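Local coordinates for nucleoporin NUP170 (Chaetomium thermophilum, PDB 5HAX), which probably serves as a structural scaffold nucleoporin of the nuclear pore complex, joining a beta-propeller to an alpha-helical domain, at residues Q11-T16 / T601-K606; Q466-P471 / T622-T627. All blocks are in the same frame, centred on the assembly; numbering follows the deposited sequence.

Contact 1: Q11-T16 / T601-K606; sequences QVVNQT and TLWKAK
With its CG swung anti to the backbone N (chi1 -162°), Trp603 sends its indole out of the loop toward helix 5-20, where Val13 holds its own CG1 in the same sense and sets that methyl down on the ring. Val13 CG1 stands 3.6 Å from the centroid of the six-membered ring of Trp603, only 14° off the ring normal, a CH-pi contact over the face. The next residue along the helix, Asn14, deals with the indole N-H. NE1 of Trp603 donates to Asn14 OD1 with a bent N-H...O angle of 138°; the 2.5 Å between these two atoms is short enough for its exact value to be doubtful. OD1 meets the indole at its edge, near the ring plane, with the amide turned steeply against the ring, and the N-H comes from above the carbonyl plane, not along a lone pair. Here the chain shows how a terminal extension can be drawn into a distant domain: helix 5-20 precedes the propeller in sequence yet packs against the alpha-helical part, Val13 also touching Thr596 of helix 586-599. The indole is presented by a type I turn, Leu602 to Ala605, closed by Ala605 N to Leu602 O at 2.8 Å. Lys604 bends at chi2 and brings CE to 3.3 Å from Asn14 OD1, while its ammonium forms a salt bridge with Glu718, whose carboxylate also accepts from Asn14 ND2. A leucine in place of Trp603 would probably leave Asn14 OD1 without its indole donor and open a gap beneath the Val13 methyl.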
loop_
_atom_site.group_PDB
_atom_site.type_symbol
_atom_site.label_atom_id
_atom_site.label_comp_id
_atom_site.label_asym_id
_atom_site.label_seq_id
_atom_site.Cartn_x
_atom_site.Cartn_y
_atom_site.Cartn_z
ATOM N N GLN A 11 -16.090 25.369 4.193
ATOM C CA GLN A 11 -16.387 25.274 2.768
ATOM C C GLN A 11 -15.123 25.000 1.964
ATOM O O GLN A 11 -15.142 24.213 1.010
ATOM C CB GLN A 11 -17.052 26.564 2.292
ATOM C CG GLN A 11 -18.310 26.358 1.472
ATOM C CD GLN A 11 -18.916 27.669 1.009
ATOM O OE1 GLN A 11 -18.901 28.663 1.736
ATOM N NE2 GLN A 11 -19.443 27.681 -0.209
ATOM N N VAL A 12 -14.013 25.642 2.338
ATOM C CA VAL A 12 -12.742 25.408 1.656
ATOM C C VAL A 12 -12.279 23.974 1.878
ATOM O O VAL A 12 -11.747 23.330 0.966
ATOM C CB VAL A 12 -11.685 26.421 2.138
ATOM C CG1 VAL A 12 -10.334 26.143 1.487
ATOM C CG2 VAL A 12 -12.143 27.843 1.848
ATOM N N VAL A 13 -12.461 23.456 3.096
ATOM C CA VAL A 13 -12.053 22.086 3.396
ATOM C C VAL A 13 -12.838 21.103 2.538
ATOM O O VAL A 13 -12.267 20.198 1.917
ATOM C CB VAL A 13 -12.234 21.790 4.897
ATOM C CG1 VAL A 13 -12.013 20.310 5.193
ATOM C CG2 VAL A 13 -11.287 22.646 5.728
ATOM N N ASN A 14 -14.163 21.265 2.494
ATOM C CA ASN A 14 -15.001 20.351 1.724
ATOM C C ASN A 14 -14.602 20.338 0.254
ATOM O O ASN A 14 -14.558 19.276 -0.376
ATOM C CB ASN A 14 -16.471 20.738 1.873
ATOM C CG ASN A 14 -17.033 20.384 3.235
ATOM O OD1 ASN A 14 -16.701 19.347 3.808
ATOM N ND2 ASN A 14 -17.894 21.247 3.760
ATOM N N GLN A 15 -14.308 21.511 -0.309
ATOM C CA GLN A 15 -13.904 21.582 -1.708
ATOM C C GLN A 15 -12.495 21.041 -1.908
ATOM O O GLN A 15 -12.181 20.517 -2.982
ATOM C CB GLN A 15 -14.001 23.025 -2.201
ATOM C CG GLN A 15 -15.430 23.555 -2.247
ATOM C CD GLN A 15 -15.498 25.070 -2.245
ATOM O OE1 GLN A 15 -14.502 25.750 -2.493
ATOM N NE2 GLN A 15 -16.679 25.607 -1.955
ATOM N N THR A 16 -11.639 21.158 -0.890
ATOM C CA THR A 16 -10.293 20.604 -0.984
ATOM C C THR A 16 -10.324 19.083 -0.896
ATOM O O THR A 16 -9.594 18.399 -1.624
ATOM C CB THR A 16 -9.413 21.197 0.117
ATOM O OG1 THR A 16 -9.373 22.625 -0.021
ATOM C CG2 THR A 16 -7.996 20.648 0.039
ATOM N N THR A 601 -9.266 12.106 7.535
ATOM C CA THR A 601 -9.848 10.907 8.130
ATOM C C THR A 601 -10.963 11.220 9.122
ATOM O O THR A 601 -11.702 10.306 9.501
ATOM C CB THR A 601 -8.773 10.082 8.844
ATOM O OG1 THR A 601 -8.219 10.844 9.925
ATOM C CG2 THR A 601 -7.662 9.681 7.882
ATOM N N LEU A 602 -11.101 12.479 9.541
ATOM C CA LEU A 602 -12.056 12.893 10.564
ATOM C C LEU A 602 -13.296 13.559 9.984
ATOM O O LEU A 602 -14.420 13.191 10.337
ATOM C CB LEU A 602 -11.380 13.870 11.535
ATOM C CG LEU A 602 -11.011 13.369 12.928
ATOM C CD1 LEU A 602 -10.219 12.079 12.850
ATOM C CD2 LEU A 602 -10.218 14.444 13.658
ATOM N N TRP A 603 -13.091 14.522 9.084
ATOM C CA TRP A 603 -14.105 15.489 8.678
ATOM C C TRP A 603 -15.497 14.887 8.502
ATOM O O TRP A 603 -16.435 15.242 9.226
ATOM C CB TRP A 603 -13.637 16.156 7.382
ATOM C CG TRP A 603 -14.329 17.437 7.061
ATOM C CD1 TRP A 603 -15.263 17.640 6.092
ATOM C CD2 TRP A 603 -14.136 18.700 7.708
ATOM N NE1 TRP A 603 -15.665 18.954 6.089
ATOM C CE2 TRP A 603 -14.988 19.625 7.074
ATOM C CE3 TRP A 603 -13.325 19.140 8.757
ATOM C CZ2 TRP A 603 -15.054 20.963 7.456
ATOM C CZ3 TRP A 603 -13.393 20.470 9.137
ATOM C CH2 TRP A 603 -14.252 21.364 8.487
ATOM N N LYS A 604 -15.651 13.976 7.545
ATOM C CA LYS A 604 -16.959 13.424 7.213
ATOM C C LYS A 604 -17.331 12.213 8.059
ATOM O O LYS A 604 -18.421 11.662 7.877
ATOM C CB LYS A 604 -17.006 13.047 5.729
ATOM C CG LYS A 604 -16.909 14.237 4.784
ATOM C CD LYS A 604 -18.153 15.113 4.853
ATOM C CE LYS A 604 -18.058 16.287 3.894
ATOM N NZ LYS A 604 -19.303 17.097 3.886
ATOM N N ALA A 605 -16.469 11.793 8.979
ATOM C CA ALA A 605 -16.747 10.629 9.803
ATOM C C ALA A 605 -17.686 10.983 10.950
ATOM O O ALA A 605 -17.670 12.099 11.477
ATOM C CB ALA A 605 -15.450 10.051 10.367
ATOM N N LYS A 606 -18.515 10.013 11.331
ATOM C CA LYS A 606 -19.317 10.140 12.539
ATOM C C LYS A 606 -18.410 10.142 13.762
ATOM O O LYS A 606 -17.379 9.468 13.798
ATOM C CB LYS A 606 -20.322 8.992 12.645
ATOM C CG LYS A 606 -21.253 8.841 11.453
ATOM C CD LYS A 606 -22.192 10.027 11.313
ATOM C CE LYS A 606 -23.238 9.774 10.238
ATOM N NZ LYS A 606 -24.081 10.973 9.984
#

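Contact 2: Q466-P471 / T622-T627; sequences QFDQVP and TSKLVT
The ammonium of Lys624 approaches OD1 of the Asp468 carboxylate from about 20° out of the carboxylate plane. Over that same face, far more steeply, lies the methyl of Thr601, with Thr601 CG2 3.4 Å from Asp468 OD1. These groups join two domains. Residues 466-471 form a loop leading into strand 473-478 of the blade that closes the beta-propeller, where strand 50-57 from early in the chain pairs with strand 481-487 from its end, the Velcro closure familiar from propellers. Lys624, by contrast, sits in the first turn of helix 622-640 in the alpha-helical part. The neighbouring ring of Phe467 belongs to the same junction: Gln466 CB lies over one face, 3.8 Å above the plane, and Tyr594 of helix 586-599 makes an edge-to-face pair with it.

Lys624 reaches from the helix to the loop with its CG anti to the backbone N (chi1 -173°) and bends at chi2 and chi4, the two side chains crossing at about a right angle. The salt bridge from Lys624 NZ to Asp468 OD1 is long, 3.5 Å, and weak as a hydrogen bond, so the attraction is probably mostly electrostatic. The backbone of the same aspartate comes nearer, with Asp468 O 2.8 Å from Lys624 NZ. On the helix itself, the hydroxyl of Thr627 folds back onto the backbone three residues earlier, Thr627 OG1 donating to Lys624 O at 2.9 Å.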
loop_
_atom_site.group_PDB
_atom_site.type_symbol
_atom_site.label_atom_id
_atom_site.label_comp_id
_atom_site.label_asym_id
_atom_site.label_seq_id
_atom_site.Cartn_x
_atom_site.Cartn_y
_atom_site.Cartn_z
ATOM N N GLN A 466 0.159 11.741 2.916
ATOM C CA GLN A 466 1.531 11.871 3.399
ATOM C C GLN A 466 1.617 11.856 4.920
ATOM O O GLN A 466 2.627 11.412 5.479
ATOM C CB GLN A 466 2.156 13.165 2.871
ATOM C CG GLN A 466 2.490 13.153 1.390
ATOM C CD GLN A 466 3.102 14.464 0.931
ATOM O OE1 GLN A 466 4.322 14.629 0.944
ATOM N NE2 GLN A 466 2.255 15.406 0.529
ATOM N N PHE A 467 0.575 12.333 5.606
ATOM C CA PHE A 467 0.604 12.507 7.056
ATOM C C PHE A 467 -0.418 11.637 7.779
ATOM O O PHE A 467 -0.578 11.778 8.998
ATOM C CB PHE A 467 0.377 13.981 7.399
ATOM C CG PHE A 467 1.036 14.928 6.437
ATOM C CD1 PHE A 467 2.412 15.068 6.420
ATOM C CD2 PHE A 467 0.281 15.663 5.541
ATOM C CE1 PHE A 467 3.024 15.929 5.531
ATOM C CE2 PHE A 467 0.887 16.528 4.649
ATOM C CZ PHE A 467 2.260 16.660 4.644
ATOM N N ASP A 468 -1.106 10.740 7.069
ATOM C CA ASP A 468 -2.088 9.844 7.671
ATOM C C ASP A 468 -1.601 8.412 7.816
ATOM O O ASP A 468 -2.087 7.697 8.694
ATOM C CB ASP A 468 -3.379 9.836 6.842
ATOM C CG ASP A 468 -4.387 10.861 7.318
ATOM O OD1 ASP A 468 -4.595 10.979 8.545
ATOM O OD2 ASP A 468 -4.973 11.550 6.460
ATOM N N GLN A 469 -0.668 7.976 6.972
ATOM C CA GLN A 469 -0.125 6.628 7.028
ATOM C C GLN A 469 1.356 6.692 6.687
ATOM O O GLN A 469 1.768 7.487 5.838
ATOM C CB GLN A 469 -0.862 5.688 6.063
ATOM C CG GLN A 469 -0.851 6.148 4.612
ATOM C CD GLN A 469 -1.819 5.363 3.741
ATOM O OE1 GLN A 469 -1.409 4.602 2.864
ATOM N NE2 GLN A 469 -3.113 5.550 3.977
ATOM N N VAL A 470 2.151 5.864 7.359
ATOM C CA VAL A 470 3.601 5.886 7.179
ATOM C C VAL A 470 3.930 5.560 5.727
ATOM O O VAL A 470 3.117 4.930 5.034
ATOM C CB VAL A 470 4.305 4.904 8.131
ATOM C CG1 VAL A 470 4.118 5.339 9.576
ATOM C CG2 VAL A 470 3.798 3.482 7.919
ATOM N N PRO A 471 5.093 5.973 5.222
ATOM C CA PRO A 471 5.474 5.598 3.857
ATOM C C PRO A 471 5.618 4.089 3.727
ATOM O O PRO A 471 6.057 3.407 4.657
ATOM C CB PRO A 471 6.815 6.313 3.648
ATOM C CG PRO A 471 6.883 7.354 4.711
ATOM C CD PRO A 471 6.108 6.820 5.868
ATOM N N THR A 622 -8.631 6.851 19.817
ATOM C CA THR A 622 -8.149 8.004 20.573
ATOM C C THR A 622 -6.718 8.360 20.193
ATOM O O THR A 622 -6.376 9.543 20.079
ATOM C CB THR A 622 -8.237 7.722 22.074
ATOM O OG1 THR A 622 -7.410 6.598 22.398
ATOM C CG2 THR A 622 -9.673 7.429 22.490
ATOM N N SER A 623 -5.866 7.350 20.001
ATOM C CA SER A 623 -4.475 7.610 19.644
ATOM C C SER A 623 -4.369 8.387 18.341
ATOM O O SER A 623 -3.467 9.218 18.184
ATOM C CB SER A 623 -3.710 6.291 19.535
ATOM O OG SER A 623 -4.251 5.478 18.508
ATOM N N LYS A 624 -5.281 8.135 17.400
ATOM C CA LYS A 624 -5.274 8.880 16.147
ATOM C C LYS A 624 -5.726 10.318 16.363
ATOM O O LYS A 624 -5.198 11.241 15.733
ATOM C CB LYS A 624 -6.170 8.179 15.126
ATOM C CG LYS A 624 -6.118 8.778 13.732
ATOM C CD LYS A 624 -4.772 8.539 13.070
ATOM C CE LYS A 624 -4.710 9.191 11.701
ATOM N NZ LYS A 624 -3.918 8.382 10.736
ATOM N N LEU A 625 -6.704 10.529 17.245
ATOM C CA LEU A 625 -7.160 11.883 17.536
ATOM C C LEU A 625 -6.059 12.718 18.173
ATOM O O LEU A 625 -5.984 13.930 17.937
ATOM C CB LEU A 625 -8.389 11.838 18.444
ATOM C CG LEU A 625 -9.666 11.292 17.802
ATOM C CD1 LEU A 625 -10.716 10.998 18.863
ATOM C CD2 LEU A 625 -10.210 12.262 16.762
ATOM N N VAL A 626 -5.192 12.092 18.972
ATOM C CA VAL A 626 -4.105 12.822 19.619
ATOM C C VAL A 626 -3.120 13.340 18.577
ATOM O O VAL A 626 -2.775 14.527 18.565
ATOM C CB VAL A 626 -3.405 11.926 20.658
ATOM C CG1 VAL A 626 -2.119 12.578 21.166
ATOM C CG2 VAL A 626 -4.344 11.625 21.816
ATOM N N THR A 627 -2.644 12.455 17.698
ATOM C CA THR A 627 -1.662 12.862 16.697
ATOM C C THR A 627 -2.221 13.945 15.784
ATOM O O THR A 627 -1.519 14.906 15.446
ATOM C CB THR A 627 -1.212 11.654 15.874
ATOM O OG1 THR A 627 -2.338 11.094 15.187
ATOM C CG2 THR A 627 -0.586 10.594 16.769
#

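Both contacts join another part of the chain to the alpha-helical region, but contact 1 is partly buried and contact 2 lies at the surface. Contact 1 combines a methyl over an aromatic face with an indole-to-amide hydrogen bond, Lys604 lying at its edge; in contact 2 charge does the work and little surface is covered. Their partners differ too, the N-terminal helix 5-20 in one and a propeller loop in the other. Trp603 and Lys624 thus point to separate parts of the chain, while the segments that carry them, 601-606 and 622-627, are joined by packing of Leu602 CD2 against Leu625 CD2 at 3.8 Å.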